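Local coordinates for Lin1840 protein (Listeria innocua serovar 6a, PDB 4ZOC), which probably hydrolyses terminal, non-reducing beta-D-glucosyl residues to release beta-D-glucose, as a family 3 glycoside hydrolase linked to beta-1,2-glucan breakdown, at residues Glu622-Glu627 and His701-Gly706; Val628-Ile633 and Glu640-Tyr645; Phe607-Ser612 and Val705-Glu710; Phe110-Val115 and Asp157-Ser162; Leu141-Arg146 and Tyr564-Arg569. The protein carries 2 engineered substitutions. All coordinates share one frame; numbering follows the deposited sequence. Where two conformers were deposited one is given.

Contact 1: residues Glu622-Glu627 and His701-Gly706; sequences ESLHVE and HRVFVG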
# COMPACT_ATOMS: atom_id res chain seq x y z
N GLU A 622 -0.13 20.59 29.85
CA GLU A 622 0.32 19.99 31.05
C GLU A 622 0.74 18.55 30.79
O GLU A 622 0.12 17.88 29.98
CB GLU A 622 -0.82 20.01 32.02
CG GLU A 622 -0.43 19.51 33.40
CD GLU A 622 -1.52 19.72 34.46
OE1 GLU A 622 -2.71 20.01 34.19
OE2 GLU A 622 -1.16 19.55 35.59
N SER A 623 1.77 18.10 31.51
CA SER A 623 2.26 16.75 31.44
C SER A 623 1.38 15.83 32.25
O SER A 623 0.81 16.19 33.29
CB SER A 623 3.70 16.67 31.95
OG SER A 623 4.64 17.32 31.10
N LEU A 624 1.27 14.61 31.79
CA LEU A 624 0.76 13.55 32.58
C LEU A 624 1.87 12.69 33.11
O LEU A 624 2.69 12.11 32.33
CB LEU A 624 -0.27 12.71 31.76
CG LEU A 624 -0.93 11.58 32.51
CD1 LEU A 624 -2.00 12.11 33.44
CD2 LEU A 624 -1.46 10.53 31.55
N HIS A 625 1.91 12.57 34.45
CA HIS A 625 2.86 11.71 35.13
C HIS A 625 2.24 10.35 35.48
O HIS A 625 1.23 10.26 36.16
CB HIS A 625 3.45 12.37 36.38
CG HIS A 625 4.22 13.60 36.07
ND1 HIS A 625 5.57 13.58 35.76
CD2 HIS A 625 3.82 14.87 35.95
CE1 HIS A 625 5.97 14.81 35.51
NE2 HIS A 625 4.91 15.61 35.59
N VAL A 626 2.87 9.30 34.99
CA VAL A 626 2.34 7.95 35.10
C VAL A 626 3.33 7.14 35.91
O VAL A 626 4.54 7.05 35.57
CB VAL A 626 2.14 7.30 33.70
CG1 VAL A 626 1.58 5.93 33.88
CG2 VAL A 626 1.23 8.16 32.82
N GLU A 627 2.85 6.61 37.02
CA GLU A 627 3.70 5.87 37.94
C GLU A 627 3.27 4.43 37.96
O GLU A 627 2.09 4.13 38.14
CB GLU A 627 3.60 6.45 39.37
CG GLU A 627 4.47 5.70 40.37
CD GLU A 627 4.33 6.26 41.76
OE1 GLU A 627 5.24 6.97 42.18
OE2 GLU A 627 3.28 6.03 42.40
N HIS A 701 -8.73 11.53 26.22
CA HIS A 701 -7.63 10.63 25.81
C HIS A 701 -7.71 9.40 26.66
O HIS A 701 -8.19 9.48 27.81
CB HIS A 701 -6.27 11.28 26.00
CG HIS A 701 -6.00 12.40 25.03
ND1 HIS A 701 -5.14 12.29 23.98
CD2 HIS A 701 -6.54 13.64 24.95
CE1 HIS A 701 -5.19 13.39 23.26
NE2 HIS A 701 -5.99 14.25 23.87
N ARG A 702 -7.28 8.27 26.14
CA ARG A 702 -7.06 7.06 26.90
C ARG A 702 -5.61 6.78 27.05
O ARG A 702 -4.84 6.99 26.16
CB ARG A 702 -7.73 5.86 26.23
CG ARG A 702 -9.24 6.01 26.16
CD ARG A 702 -9.84 4.75 25.63
NE ARG A 702 -11.25 4.99 25.47
CZ ARG A 702 -11.92 5.03 24.31
NH1 ARG A 702 -11.34 4.83 23.13
NH2 ARG A 702 -13.22 5.29 24.34
N VAL A 703 -5.26 6.23 28.19
CA VAL A 703 -3.91 5.95 28.62
C VAL A 703 -3.88 4.45 28.89
O VAL A 703 -4.72 3.93 29.66
CB VAL A 703 -3.52 6.73 29.94
CG1 VAL A 703 -2.06 6.44 30.29
CG2 VAL A 703 -3.65 8.24 29.75
N PHE A 704 -2.98 3.74 28.21
CA PHE A 704 -2.87 2.30 28.30
C PHE A 704 -1.52 1.96 28.88
O PHE A 704 -0.44 2.37 28.35
CB PHE A 704 -2.99 1.61 26.93
CG PHE A 704 -4.18 2.03 26.11
CD1 PHE A 704 -4.15 3.21 25.35
CD2 PHE A 704 -5.31 1.22 26.06
CE1 PHE A 704 -5.22 3.56 24.58
CE2 PHE A 704 -6.39 1.57 25.28
CZ PHE A 704 -6.36 2.76 24.54
N VAL A 705 -1.53 1.16 29.93
CA VAL A 705 -0.28 0.81 30.57
C VAL A 705 -0.18 -0.73 30.54
O VAL A 705 -1.07 -1.44 31.02
CB VAL A 705 -0.22 1.28 32.02
CG1 VAL A 705 1.14 0.87 32.60
CG2 VAL A 705 -0.36 2.79 32.10
N GLY A 706 0.91 -1.25 30.03
CA GLY A 706 1.02 -2.70 30.04
C GLY A 706 2.33 -3.21 29.48
O GLY A 706 3.34 -2.51 29.49

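Contact 2: residues Val628-Ile633 and Glu640-Tyr645; sequences VTIKNI and EVIQVY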
# COMPACT_ATOMS: atom_id res chain seq x y z
N VAL A 628 4.22 3.54 37.78
CA VAL A 628 3.91 2.14 37.61
C VAL A 628 4.77 1.32 38.54
O VAL A 628 5.97 1.44 38.54
CB VAL A 628 4.10 1.63 36.15
CG1 VAL A 628 3.66 0.18 36.02
CG2 VAL A 628 3.34 2.50 35.14
N THR A 629 4.12 0.46 39.31
CA THR A 629 4.82 -0.49 40.20
C THR A 629 4.78 -1.86 39.58
O THR A 629 3.72 -2.39 39.22
CB THR A 629 4.12 -0.53 41.56
OG1 THR A 629 4.16 0.78 42.10
CG2 THR A 629 4.83 -1.43 42.51
N ILE A 630 5.96 -2.43 39.46
CA ILE A 630 6.09 -3.75 38.83
C ILE A 630 6.75 -4.71 39.80
O ILE A 630 7.70 -4.34 40.47
CB ILE A 630 6.81 -3.68 37.48
CG1 ILE A 630 6.88 -5.09 36.86
CG2 ILE A 630 8.19 -3.04 37.59
CD1 ILE A 630 7.18 -5.05 35.35
N LYS A 631 6.22 -5.93 39.86
CA LYS A 631 6.74 -7.01 40.70
C LYS A 631 6.95 -8.27 39.88
O LYS A 631 6.12 -8.64 39.09
CB LYS A 631 5.76 -7.31 41.84
CG LYS A 631 6.43 -8.16 42.92
CD LYS A 631 5.56 -8.48 44.11
CE LYS A 631 6.30 -9.50 44.96
NZ LYS A 631 5.54 -9.71 46.19
N ASN A 632 8.10 -8.91 40.07
CA ASN A 632 8.36 -10.25 39.61
C ASN A 632 7.88 -11.29 40.62
O ASN A 632 8.46 -11.41 41.69
CB ASN A 632 9.86 -10.41 39.36
CG ASN A 632 10.26 -11.79 38.82
OD1 ASN A 632 9.51 -12.77 38.80
ND2 ASN A 632 11.55 -11.87 38.41
N ILE A 633 6.77 -11.94 40.29
CA ILE A 633 6.06 -12.83 41.15
C ILE A 633 6.46 -14.29 40.94
O ILE A 633 5.80 -15.21 41.42
CB ILE A 633 4.53 -12.64 41.02
CG1 ILE A 633 4.02 -12.92 39.60
CG2 ILE A 633 4.11 -11.19 41.46
CD1 ILE A 633 2.50 -13.07 39.48
N GLU A 640 11.13 -7.12 32.12
CA GLU A 640 9.86 -6.87 31.49
C GLU A 640 9.94 -5.48 30.86
O GLU A 640 10.64 -4.58 31.37
CB GLU A 640 8.73 -6.89 32.55
CG GLU A 640 7.31 -6.66 32.02
CD GLU A 640 6.91 -7.67 30.93
OE1 GLU A 640 6.19 -8.66 31.17
OE2 GLU A 640 7.36 -7.45 29.78
N VAL A 641 9.21 -5.28 29.77
CA VAL A 641 9.15 -3.95 29.08
C VAL A 641 7.81 -3.36 29.37
O VAL A 641 6.79 -3.75 28.77
CB VAL A 641 9.46 -4.03 27.54
CG1 VAL A 641 9.39 -2.63 26.89
CG2 VAL A 641 10.81 -4.62 27.33
N ILE A 642 7.81 -2.36 30.29
CA ILE A 642 6.57 -1.60 30.58
C ILE A 642 6.40 -0.62 29.41
O ILE A 642 7.35 0.06 29.04
CB ILE A 642 6.65 -0.81 31.87
CG1 ILE A 642 6.94 -1.78 33.04
CG2 ILE A 642 5.44 0.06 32.02
CD1 ILE A 642 7.31 -1.14 34.40
N GLN A 643 5.20 -0.61 28.82
CA GLN A 643 4.83 0.24 27.68
C GLN A 643 3.66 1.12 28.05
O GLN A 643 2.68 0.62 28.62
CB GLN A 643 4.46 -0.62 26.45
CG GLN A 643 5.61 -1.54 26.05
CD GLN A 643 5.21 -2.76 25.32
OE1 GLN A 643 4.40 -2.74 24.40
NE2 GLN A 643 5.82 -3.84 25.68
N VAL A 644 3.74 2.39 27.65
CA VAL A 644 2.61 3.33 27.83
C VAL A 644 2.20 3.87 26.48
O VAL A 644 3.01 4.46 25.75
CB VAL A 644 2.97 4.47 28.78
CG1 VAL A 644 1.79 5.39 28.98
CG2 VAL A 644 3.52 3.92 30.09
N TYR A 645 0.89 3.72 26.20
CA TYR A 645 0.26 4.20 25.01
C TYR A 645 -0.79 5.28 25.30
O TYR A 645 -1.47 5.30 26.36
CB TYR A 645 -0.37 3.02 24.27
CG TYR A 645 0.54 1.89 23.87
CD1 TYR A 645 0.84 0.89 24.76
CD2 TYR A 645 1.00 1.79 22.57
CE1 TYR A 645 1.66 -0.18 24.41
CE2 TYR A 645 1.88 0.76 22.20
CZ TYR A 645 2.18 -0.21 23.10
OH TYR A 645 2.99 -1.23 22.77

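Contact 3: residues Phe607-Ser612 and Val705-Glu710; sequences FELKTS and VGTSSE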
# COMPACT_ATOMS: atom_id res chain seq x y z
N PHE A 607 5.12 -11.36 35.78
CA PHE A 607 5.16 -10.04 36.39
C PHE A 607 3.79 -9.55 36.67
O PHE A 607 2.85 -9.98 36.10
CB PHE A 607 5.81 -9.03 35.45
CG PHE A 607 7.21 -9.42 35.02
CD1 PHE A 607 8.33 -9.08 35.79
CD2 PHE A 607 7.40 -10.11 33.84
CE1 PHE A 607 9.60 -9.46 35.43
CE2 PHE A 607 8.68 -10.54 33.48
CZ PHE A 607 9.77 -10.16 34.25
N GLU A 608 3.69 -8.62 37.62
CA GLU A 608 2.44 -7.96 37.92
C GLU A 608 2.66 -6.48 37.89
O GLU A 608 3.67 -6.00 38.44
CB GLU A 608 1.97 -8.38 39.28
CG GLU A 608 0.76 -9.29 39.26
CD GLU A 608 0.14 -9.39 40.64
OE1 GLU A 608 -1.09 -9.18 40.77
OE2 GLU A 608 0.92 -9.62 41.61
N LEU A 609 1.76 -5.75 37.24
CA LEU A 609 1.93 -4.31 37.14
C LEU A 609 0.74 -3.63 37.79
O LEU A 609 -0.37 -4.05 37.60
CB LEU A 609 1.98 -3.88 35.65
CG LEU A 609 3.28 -4.08 34.93
CD1 LEU A 609 3.58 -5.56 34.67
CD2 LEU A 609 3.24 -3.21 33.69
N LYS A 610 0.97 -2.53 38.49
CA LYS A 610 -0.06 -1.69 39.05
C LYS A 610 0.26 -0.23 38.73
O LYS A 610 1.33 0.25 39.05
CB LYS A 610 -0.10 -1.88 40.60
CG LYS A 610 -1.06 -0.99 41.37
CD LYS A 610 -2.46 -1.62 41.43
CE LYS A 610 -3.55 -0.62 41.79
NZ LYS A 610 -4.87 -1.29 41.65
N THR A 611 -0.70 0.48 38.17
CA THR A 611 -0.59 1.92 37.87
C THR A 611 -1.19 2.72 39.04
O THR A 611 -2.30 2.45 39.52
CB THR A 611 -1.26 2.21 36.49
OG1 THR A 611 -0.61 1.42 35.46
CG2 THR A 611 -1.20 3.64 36.11
N SER A 612 -0.42 3.66 39.55
CA SER A 612 -0.89 4.56 40.62
C SER A 612 -2.02 5.43 40.07
O SER A 612 -2.13 5.65 38.86
CB SER A 612 0.26 5.41 41.11
OG SER A 612 1.29 4.59 41.60
N VAL A 705 -1.53 1.16 29.93
CA VAL A 705 -0.28 0.81 30.57
C VAL A 705 -0.18 -0.73 30.54
O VAL A 705 -1.07 -1.44 31.02
CB VAL A 705 -0.22 1.28 32.02
CG1 VAL A 705 1.14 0.87 32.60
CG2 VAL A 705 -0.36 2.79 32.10
N GLY A 706 0.91 -1.25 30.03
CA GLY A 706 1.02 -2.70 30.04
C GLY A 706 2.33 -3.21 29.48
O GLY A 706 3.34 -2.51 29.49
N THR A 707 2.27 -4.43 28.95
CA THR A 707 3.49 -5.16 28.57
C THR A 707 3.53 -5.62 27.07
O THR A 707 4.44 -6.35 26.67
CB THR A 707 3.70 -6.40 29.44
OG1 THR A 707 2.50 -7.22 29.37
CG2 THR A 707 3.94 -6.01 30.90
N SER A 708 2.51 -5.21 26.34
CA SER A 708 2.38 -5.20 24.89
C SER A 708 1.35 -4.17 24.45
O SER A 708 0.73 -3.49 25.26
CB SER A 708 2.01 -6.56 24.34
OG SER A 708 0.65 -6.89 24.45
N SER A 709 1.15 -4.06 23.12
CA SER A 709 0.12 -3.18 22.60
C SER A 709 -1.27 -3.71 22.86
O SER A 709 -2.21 -2.95 22.68
CB SER A 709 0.27 -2.88 21.11
OG SER A 709 0.19 -4.07 20.31
N GLU A 710 -1.37 -4.98 23.26
CA GLU A 710 -2.64 -5.66 23.57
C GLU A 710 -2.86 -5.87 25.09
O GLU A 710 -4.01 -5.77 25.59
CB GLU A 710 -2.74 -7.01 22.81
CG GLU A 710 -2.89 -6.78 21.33
CD GLU A 710 -4.16 -5.99 20.98
OE1 GLU A 710 -5.17 -6.34 21.58
OE2 GLU A 710 -4.20 -5.07 20.09

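Contact 4: residues Phe110-Val115 and Asp157-Ser162; sequences FDRETV and DPFLNS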
# COMPACT_ATOMS: atom_id res chain seq x y z
N PHE A 110 13.87 -2.89 23.03
CA PHE A 110 13.20 -1.76 23.75
C PHE A 110 14.14 -1.17 24.79
O PHE A 110 13.70 -0.70 25.88
CB PHE A 110 11.87 -2.25 24.33
CG PHE A 110 10.75 -2.24 23.35
CD1 PHE A 110 10.65 -3.27 22.38
CD2 PHE A 110 9.71 -1.31 23.47
CE1 PHE A 110 9.61 -3.35 21.50
CE2 PHE A 110 8.64 -1.38 22.58
CZ PHE A 110 8.62 -2.41 21.62
N ASP A 111 15.47 -1.20 24.48
CA ASP A 111 16.48 -0.81 25.44
C ASP A 111 17.48 0.21 24.91
O ASP A 111 18.39 -0.11 24.16
CB ASP A 111 17.17 -2.06 26.04
CG ASP A 111 17.96 -1.70 27.27
OD1 ASP A 111 17.34 -1.30 28.28
OD2 ASP A 111 19.21 -1.73 27.18
N ARG A 112 17.27 1.47 25.31
CA ARG A 112 18.04 2.60 24.83
C ARG A 112 19.53 2.35 25.10
O ARG A 112 20.36 2.59 24.23
CB ARG A 112 17.58 3.93 25.43
CG ARG A 112 16.18 4.37 25.03
CD ARG A 112 15.75 5.46 26.01
NE ARG A 112 14.44 6.06 25.76
CZ ARG A 112 13.30 5.58 26.31
NH1 ARG A 112 13.32 4.50 27.08
NH2 ARG A 112 12.15 6.20 26.10
N GLU A 113 19.89 1.89 26.29
CA GLU A 113 21.32 1.76 26.67
C GLU A 113 21.99 0.65 25.80
O GLU A 113 23.11 0.83 25.37
CB GLU A 113 21.48 1.54 28.16
CG GLU A 113 22.93 1.33 28.64
CD GLU A 113 23.82 2.48 28.48
OE1 GLU A 113 23.40 3.59 28.01
OE2 GLU A 113 25.01 2.26 28.80
N THR A 114 21.29 -0.45 25.49
CA THR A 114 21.80 -1.43 24.56
C THR A 114 22.20 -0.80 23.23
O THR A 114 23.24 -1.11 22.69
CB THR A 114 20.82 -2.60 24.35
OG1 THR A 114 20.66 -3.33 25.57
CG2 THR A 114 21.16 -3.58 23.21
N VAL A 115 21.30 0.01 22.66
CA VAL A 115 21.58 0.66 21.37
C VAL A 115 22.73 1.67 21.47
O VAL A 115 23.59 1.71 20.60
CB VAL A 115 20.28 1.26 20.84
CG1 VAL A 115 20.55 2.10 19.65
CG2 VAL A 115 19.31 0.08 20.62
N ASP A 157 7.08 1.71 14.78
CA ASP A 157 6.70 2.81 15.69
C ASP A 157 7.61 4.01 15.62
O ASP A 157 8.80 3.91 15.85
CB ASP A 157 6.70 2.33 17.14
CG ASP A 157 6.14 3.39 18.05
OD1 ASP A 157 4.99 3.82 17.75
OD2 ASP A 157 6.87 3.83 18.94
N PRO A 158 7.04 5.19 15.33
CA PRO A 158 7.88 6.38 15.20
C PRO A 158 8.51 6.75 16.53
O PRO A 158 9.65 7.27 16.51
CB PRO A 158 6.94 7.46 14.72
CG PRO A 158 5.76 6.74 14.22
CD PRO A 158 5.69 5.41 14.84
N PHE A 159 7.80 6.53 17.66
CA PHE A 159 8.41 6.91 18.99
C PHE A 159 9.61 6.04 19.36
O PHE A 159 10.72 6.57 19.66
CB PHE A 159 7.39 6.90 20.14
CG PHE A 159 7.95 7.32 21.45
CD1 PHE A 159 8.26 8.61 21.67
CD2 PHE A 159 8.19 6.40 22.44
CE1 PHE A 159 8.79 9.01 22.90
CE2 PHE A 159 8.73 6.76 23.64
CZ PHE A 159 9.03 8.08 23.85
N LEU A 160 9.40 4.74 19.37
CA LEU A 160 10.50 3.86 19.49
C LEU A 160 11.63 4.22 18.55
O LEU A 160 12.84 4.26 18.95
CB LEU A 160 10.08 2.40 19.25
CG LEU A 160 11.11 1.34 19.54
CD1 LEU A 160 11.67 1.41 20.98
CD2 LEU A 160 10.60 -0.06 19.32
N ASN A 161 11.33 4.44 17.27
CA ASN A 161 12.41 4.65 16.32
C ASN A 161 13.16 5.93 16.66
O ASN A 161 14.38 6.01 16.50
CB ASN A 161 11.93 4.73 14.84
CG ASN A 161 11.37 3.40 14.37
OD1 ASN A 161 11.57 2.38 15.07
ND2 ASN A 161 10.82 3.35 13.19
N SER A 162 12.40 6.94 17.08
CA SER A 162 12.99 8.22 17.50
C SER A 162 13.94 8.05 18.71
O SER A 162 15.07 8.55 18.69
CB SER A 162 11.90 9.25 17.83
OG SER A 162 11.11 9.64 16.69

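Contact 5: residues Leu141-Arg146 and Tyr564-Arg569; sequences LVRDPR and YYNHLR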
# COMPACT_ATOMS: atom_id res chain seq x y z
N LEU A 141 10.72 4.60 8.83
CA LEU A 141 9.59 3.86 9.38
C LEU A 141 9.20 2.77 8.39
O LEU A 141 9.17 3.02 7.17
CB LEU A 141 8.41 4.83 9.57
CG LEU A 141 7.15 4.28 10.24
CD1 LEU A 141 7.47 4.14 11.70
CD2 LEU A 141 6.01 5.23 10.01
N VAL A 142 8.99 1.57 8.93
CA VAL A 142 8.64 0.42 8.13
C VAL A 142 7.32 -0.21 8.59
O VAL A 142 7.10 -0.47 9.81
CB VAL A 142 9.77 -0.61 8.07
CG1 VAL A 142 10.94 -0.05 7.30
CG2 VAL A 142 10.23 -1.12 9.46
N ARG A 143 6.47 -0.49 7.61
CA ARG A 143 5.21 -1.22 7.81
C ARG A 143 5.08 -2.42 6.84
O ARG A 143 4.02 -3.05 6.82
CB ARG A 143 4.06 -0.30 7.60
CG ARG A 143 3.93 0.79 8.62
CD ARG A 143 2.86 1.78 8.17
NE ARG A 143 2.60 2.76 9.22
CZ ARG A 143 1.76 3.78 9.11
NH1 ARG A 143 1.08 3.95 8.01
NH2 ARG A 143 1.59 4.63 10.13
N ASP A 144 6.13 -2.72 6.06
CA ASP A 144 6.04 -3.66 4.93
C ASP A 144 7.26 -4.56 4.94
O ASP A 144 8.32 -4.25 4.44
CB ASP A 144 5.87 -2.90 3.61
CG ASP A 144 5.57 -3.82 2.44
OD1 ASP A 144 5.81 -5.09 2.57
OD2 ASP A 144 5.14 -3.29 1.38
N PRO A 145 7.11 -5.75 5.55
CA PRO A 145 8.21 -6.66 5.63
C PRO A 145 8.63 -7.34 4.33
O PRO A 145 9.63 -8.10 4.34
CB PRO A 145 7.74 -7.66 6.67
CG PRO A 145 6.29 -7.61 6.65
CD PRO A 145 5.89 -6.23 6.21
N ARG A 146 7.96 -7.07 3.20
CA ARG A 146 8.50 -7.53 1.86
C ARG A 146 9.80 -6.84 1.60
O ARG A 146 10.73 -7.43 1.01
CB ARG A 146 7.51 -7.23 0.75
CG ARG A 146 6.31 -8.12 0.81
CD ARG A 146 5.22 -7.66 -0.13
NE ARG A 146 4.65 -6.37 0.26
CZ ARG A 146 3.56 -5.85 -0.29
NH1 ARG A 146 2.94 -6.45 -1.28
NH2 ARG A 146 3.08 -4.69 0.15
N TYR A 564 -0.28 -3.05 11.33
CA TYR A 564 0.53 -2.37 12.31
C TYR A 564 -0.35 -1.95 13.48
O TYR A 564 -1.59 -1.80 13.29
CB TYR A 564 1.30 -1.21 11.62
CG TYR A 564 0.45 -0.28 10.80
CD1 TYR A 564 -0.16 0.81 11.38
CD2 TYR A 564 0.19 -0.52 9.47
CE1 TYR A 564 -0.94 1.69 10.65
CE2 TYR A 564 -0.62 0.35 8.73
CZ TYR A 564 -1.16 1.45 9.29
OH TYR A 564 -1.97 2.24 8.58
N TYR A 565 0.24 -1.73 14.68
CA TYR A 565 -0.56 -1.55 15.86
C TYR A 565 -1.23 -0.17 15.93
O TYR A 565 -2.33 -0.05 16.47
CB TYR A 565 0.22 -1.82 17.16
CG TYR A 565 0.97 -0.56 17.60
CD1 TYR A 565 2.19 -0.22 17.03
CD2 TYR A 565 0.41 0.30 18.52
CE1 TYR A 565 2.80 0.95 17.33
CE2 TYR A 565 1.01 1.47 18.86
CZ TYR A 565 2.21 1.79 18.27
OH TYR A 565 2.75 2.99 18.60
N ASN A 566 -0.55 0.86 15.40
CA ASN A 566 -1.03 2.21 15.42
C ASN A 566 -1.89 2.61 14.26
O ASN A 566 -1.66 3.58 13.51
CB ASN A 566 0.13 3.15 15.67
CG ASN A 566 1.20 3.05 14.64
OD1 ASN A 566 1.48 2.02 14.01
ND2 ASN A 566 1.87 4.17 14.48
N HIS A 567 -2.93 1.81 14.10
CA HIS A 567 -3.85 1.93 13.00
C HIS A 567 -5.10 2.76 13.35
O HIS A 567 -5.41 2.93 14.51
CB HIS A 567 -4.25 0.54 12.48
CG HIS A 567 -5.01 -0.26 13.47
ND1 HIS A 567 -6.37 -0.10 13.68
CD2 HIS A 567 -4.60 -1.19 14.36
CE1 HIS A 567 -6.76 -0.92 14.65
NE2 HIS A 567 -5.71 -1.58 15.08
N LEU A 568 -5.75 3.30 12.31
CA LEU A 568 -7.01 3.98 12.45
C LEU A 568 -8.18 3.04 12.67
O LEU A 568 -8.18 1.87 12.33
CB LEU A 568 -7.28 4.90 11.26
CG LEU A 568 -6.15 5.90 10.87
CD1 LEU A 568 -6.69 6.84 9.80
CD2 LEU A 568 -5.63 6.69 12.04
N ARG A 569 -9.21 3.59 13.26
CA ARG A 569 -10.36 2.83 13.65
C ARG A 569 -11.26 2.35 12.53
O ARG A 569 -11.87 1.30 12.68
CB ARG A 569 -11.18 3.62 14.75
CG ARG A 569 -12.10 2.72 15.53
CD ARG A 569 -12.22 3.19 16.98
NE ARG A 569 -13.13 2.33 17.69
CZ ARG A 569 -14.46 2.48 17.72
NH1 ARG A 569 -15.07 3.48 17.08
NH2 ARG A 569 -15.19 1.61 18.38
O HOH W 1 3.30 2.49 11.94

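Contact 1: residues Glu622-Glu627 and His701-Gly706
L624 and V703 meet tip to tip between two strands, with L624 CD2 3.6 Å from V703 CG2, the tightest point of a wholly apolar contact. Two residues along each strand, V626 and V705 point past each other rather than head on, and V626 CG1 comes only to 4.1 Å from V705 CG2. V626 CG2 also faces V703 CG1, more loosely, at 4.5 Å. Both branches of V626 are therefore in use: CG1, anti to the backbone N (chi1 -179°), serves V705, while CG2, beside that N, serves V703. F685 and P615 pack on L624 as well. The other side of strand 624-627 is the solvent side, where H625 is exposed and E627 hydrogen-bonds S612. The strand axes lie 10.0 Å apart and cross at -25°, with no hydrogen bond between them. Such spacing and alternation of inward and outward side chains are those of two facing sheets in a beta sandwich, here the fibronectin type III-like domain.

Contact 2: residues Val628-Ile633 and Glu640-Tyr645
I630 and I642 reach toward each other tip to tip, and the end of I642 does the touching: its CD1 lies 3.8 Å from I630 CG2. I642 CG1 stands beside the backbone N (chi1 -58°), and the chain then runs out extended, carrying CD1 to I630. The same methyl also meets V628, at 4.2 Å from V628 CG1, so a single isoleucine tip packs against two side chains of the opposite strand. E640 is turned quite differently. Its side chain crosses that of I630 at about a right angle, and I630 CD1 rests against the aliphatic part, 3.7 Å from E640 CB. Beyond CG the glutamate bends (chi2 56°) and takes its carboxylate away from the isoleucine; OE2 accepts from the backbone N of V641 through its anti lone pair at 2.9 Å and forms a salt bridge with K549. The charge is thus met outside the apolar layer while the methylenes stay in it. L609 and V676 add to the packing around I642. The strand axes, 10.0 Å apart and at 156°, share no hydrogen bond: this is the hydrophobic core between the two sheets of a fibronectin type III-like beta sandwich.

Contact 3: residues Phe607-Ser612 and Val705-Glu710
Near the edge of the fibronectin type III-like sandwich, strand 607-611 of one sheet packs on the end of strand 699-706 and the turn after it. T611 and V705 meet tip to tip. The hydroxyl of T611 is the part that touches: OG1 stands beside the backbone N (chi1 -59°) and lies 3.4 Å from V705 CG1, with V705 CB almost as near, so an oxygen rests on aliphatic carbon. The methyl of T611 is farther off, 4.2 Å from V705 CG2. Two residues back, both methyls of L609 meet the T707 methyl, the side chains crossing obliquely: T707 CG2 sits 3.8 Å from L609 CD1 and 4.0 Å from L609 CD2. T707 has left the strand, yet its methyl is still directed at L609 because its hydroxyl takes the place between backbone N and carbonyl carbon (chi1 55°). Past the contact the chain folds into an ST turn, in which S708 OG accepts from E710 N at 3.0 Å. Strand 607-611 is outermost in its three-stranded sheet, bonded through K610 and T629 to strand 624-632, whereas G706 pairs with Q643 of strand 638-648 in the facing sheet.

Contact 4: residues Phe110-Val115 and Asp157-Ser162
F110 has left its helix with positive phi (46°) and leads through the N-cap D111 into the helix that starts at R112, while D157 opens a second helix whose first turn comes alongside; the nearest CA atoms, those of F110 and L160, are 7.6 Å apart. L160 crosses the F110 side chain at about a right angle and sets its CD2 methyl over one face of the ring, 4.0 Å from the centroid and 17° off the normal, a CH-pi contact displaced toward CZ. Alongside, R112 brings its guanidinium obliquely to F159, NH2 lying 4.2 Å from CE2; its polar partners include E163, in a salt bridge, and the carbonyl of F663. Both helix starts are capped by aspartates. D157 OD2 accepts from L160 N at 2.7 Å, nearly straight at 173°, which fixes the turn that carries L160. In the other helix D111 OD2 takes two donors from opposite faces of its carboxylate plane, T114 N at 3.0 Å and T114 OG1 at 2.7 Å. Deeper along, V115 packs on A167 and M168, joining helices 112-128 and 158-173, and F663 of strand 659-668 lies against F159 and L160.

Contact 5: residues Leu141-Arg146 and Tyr564-Arg569
A water between R143 and N566 is gripped from both loops: it accepts from R143 NE at 2.8 Å, at the edge of the guanidinium, and donates to N566 OD1 at 2.8 Å. Beside this bridge the contact is a flat stack: the R143 guanidinium lies on one face of the Y564 ring, centres 4.0 Å apart and planes at 8°, a cation-pi pair. The arm of R143, extended from CG to NE, also lays CD over the ring, 3.9 Å from its centroid. Just along the loop R146 grips D144 side-on in a salt bridge, with R146 NE 2.9 Å from D144 OD1. The second subunit is close by: Y564 OH hydrogen-bonds E200 of that chain, and R146 NH1 bonds G559 and I561 of the same chain. A glycerol, probably from crystallisation, binds R143 NH2. This is an arginine-tyrosine stack joining the N-terminal TIM-barrel and C-terminal family 3 regions beside the dimer interface.

How the contacts relate
Contacts 1, 2 and 3 belong to one fibronectin type III-like sandwich and join the same two sheets: 1 and 2 share strand 624-632, 1 and 3 share V705 and G706. The first two are buried and aliphatic, whereas contact 3, at the edge strand 607-611, is partly exposed and brings in threonines. Contact 4, partly buried, packs helix starts of the N-terminal region, adding an aromatic face and capping aspartates. Contact 5, buried beside the second subunit, relies on charge, a flat stack and water. The regions meet directly: V641 of contact 2 packs on F110 of contact 4, and Y565 of contact 5 probably hydrogen-bonds D157 of contact 4 while touching Y645 of contact 2.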